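Local coordinates for protein DNA polymerase III subunit beta (Deinococcus radiodurans, PDB 4TRT) that probably tethers DNA polymerases and other proteins to DNA and gives them processivity, as a ring-shaped head-to-tail homodimer that encircles the duplex, at residues A[151-156]-A[233-238]. Residues are numbered along the deposited sequence; the frame is centred on the assembly and turned at random.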
# COMPACT_ATOMS: atom_id res chain seq x y z
N ALA A 151 -23.73 -1.47 25.15
CA ALA A 151 -23.42 -2.49 24.13
C ALA A 151 -24.15 -2.23 22.80
O ALA A 151 -23.57 -2.42 21.73
CB ALA A 151 -23.72 -3.89 24.65
N VAL A 152 -25.40 -1.78 22.87
CA VAL A 152 -26.15 -1.51 21.64
C VAL A 152 -25.44 -0.56 20.68
O VAL A 152 -25.60 -0.69 19.45
CB VAL A 152 -27.59 -0.99 21.90
CG1 VAL A 152 -28.44 -2.08 22.54
CG2 VAL A 152 -27.58 0.24 22.79
N PHE A 153 -24.65 0.39 21.21
CA PHE A 153 -23.96 1.37 20.35
C PHE A 153 -22.75 0.79 19.62
O PHE A 153 -22.15 1.44 18.76
CB PHE A 153 -23.52 2.61 21.14
CG PHE A 153 -24.63 3.59 21.45
CD1 PHE A 153 -25.64 3.86 20.52
CD2 PHE A 153 -24.62 4.30 22.64
CE1 PHE A 153 -26.63 4.78 20.81
CE2 PHE A 153 -25.62 5.22 22.92
CZ PHE A 153 -26.63 5.47 22.00
N ARG A 154 -22.44 -0.46 19.93
CA ARG A 154 -21.39 -1.18 19.24
C ARG A 154 -21.91 -1.77 17.93
O ARG A 154 -21.13 -2.31 17.15
CB ARG A 154 -20.77 -2.27 20.16
CG ARG A 154 -20.40 -1.74 21.55
CD ARG A 154 -19.90 -2.81 22.51
NE ARG A 154 -19.95 -2.29 23.88
CZ ARG A 154 -20.07 -3.04 24.97
NH1 ARG A 154 -20.15 -4.36 24.89
NH2 ARG A 154 -20.15 -2.45 26.17
N GLY A 155 -23.20 -1.64 17.67
CA GLY A 155 -23.79 -2.16 16.44
C GLY A 155 -24.50 -1.11 15.60
O GLY A 155 -24.57 0.07 15.97
N ILE A 156 -24.97 -1.53 14.44
CA ILE A 156 -25.70 -0.65 13.54
C ILE A 156 -27.18 -1.07 13.56
O ILE A 156 -27.51 -2.25 13.34
CB ILE A 156 -25.16 -0.73 12.09
CG1 ILE A 156 -23.80 -0.04 11.92
CG2 ILE A 156 -26.13 -0.02 11.15
CD1 ILE A 156 -22.68 -0.57 12.77
N GLY A 233 -31.36 -6.13 22.89
CA GLY A 233 -31.70 -4.83 23.44
C GLY A 233 -32.34 -3.94 22.39
O GLY A 233 -32.37 -4.28 21.22
N ASP A 234 -32.85 -2.81 22.83
CA ASP A 234 -33.39 -1.81 21.94
C ASP A 234 -32.32 -0.73 21.74
O ASP A 234 -31.73 -0.21 22.69
CB ASP A 234 -34.66 -1.17 22.52
CG ASP A 234 -35.85 -2.12 22.57
OD1 ASP A 234 -35.90 -3.08 21.77
OD2 ASP A 234 -36.76 -1.89 23.39
N PHE A 235 -32.08 -0.38 20.49
CA PHE A 235 -31.27 0.79 20.20
C PHE A 235 -31.86 2.04 20.86
O PHE A 235 -33.08 2.22 20.87
CB PHE A 235 -31.19 0.97 18.69
CG PHE A 235 -29.97 1.71 18.24
CD1 PHE A 235 -28.74 1.07 18.19
CD2 PHE A 235 -30.06 3.03 17.87
CE1 PHE A 235 -27.62 1.75 17.76
CE2 PHE A 235 -28.94 3.72 17.47
CZ PHE A 235 -27.71 3.08 17.41
N PRO A 236 -31.00 2.92 21.42
CA PRO A 236 -31.56 4.07 22.14
C PRO A 236 -32.26 5.08 21.23
O PRO A 236 -32.11 5.04 20.01
CB PRO A 236 -30.32 4.70 22.80
CG PRO A 236 -29.29 3.60 22.82
CD PRO A 236 -29.53 2.87 21.54
N ASP A 237 -33.01 5.99 21.83
CA ASP A 237 -33.75 7.01 21.08
C ASP A 237 -32.79 8.11 20.59
O ASP A 237 -32.63 9.14 21.23
CB ASP A 237 -34.88 7.58 21.93
CG ASP A 237 -35.80 8.52 21.14
OD1 ASP A 237 -35.63 8.65 19.92
OD2 ASP A 237 -36.69 9.15 21.75
N TYR A 238 -32.16 7.86 19.45
CA TYR A 238 -31.24 8.82 18.82
C TYR A 238 -31.92 10.12 18.37
O TYR A 238 -31.24 11.14 18.22
CB TYR A 238 -30.50 8.17 17.63
CG TYR A 238 -31.42 7.70 16.53
CD1 TYR A 238 -31.81 8.56 15.51
CD2 TYR A 238 -31.91 6.40 16.51
CE1 TYR A 238 -32.68 8.15 14.51
CE2 TYR A 238 -32.76 5.98 15.51
CZ TYR A 238 -33.15 6.85 14.52
OH TYR A 238 -34.02 6.46 13.53
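F153 and F235 meet as a T-shaped (edge-to-face) pair. The edge of F153 turns toward the face of F235, with ring centroids 5.5 Å apart and planes at 85°. CB of F153 does not point at the other segment, but CG stands anti to the carbonyl carbon, beside the backbone N (chi1 -77°), and from there the ring reaches across. Beyond CG, the CD1 and CE1 atoms are turned to the other segment. F153 CD1 lies 3.8 Å from F235 CZ, which sits in the plane of the F153 ring. F153 CE1 touches both F235 CZ and CG and CD of P236. At the tip, F153 CZ packs 3.4 Å from P236 CG. P236 CD also rests on a face of the F235 ring, offset toward the rim. V152 and P236 meet tip to tip, with V152 CG2 3.5 Å from P236 CD. V152 CG1 turns instead to the backbone, 3.8 Å from D234 O. The carbonyl O of V152 lies near the F235 ring plane, 3.6 Å from CE1, and accepts a backbone hydrogen bond from G155 N. An alanine in place of F153 would probably open a gap beside P236 and deprive F235 of its aromatic partner. F235 also touches I190 and V168, on the two strands that border strand 155-161. The arrangement is a small, partly buried apolar cluster in the central domain, where the loop between strands 224-229 and 248-253 packs on a 3-10 turn leading into strand 155-161.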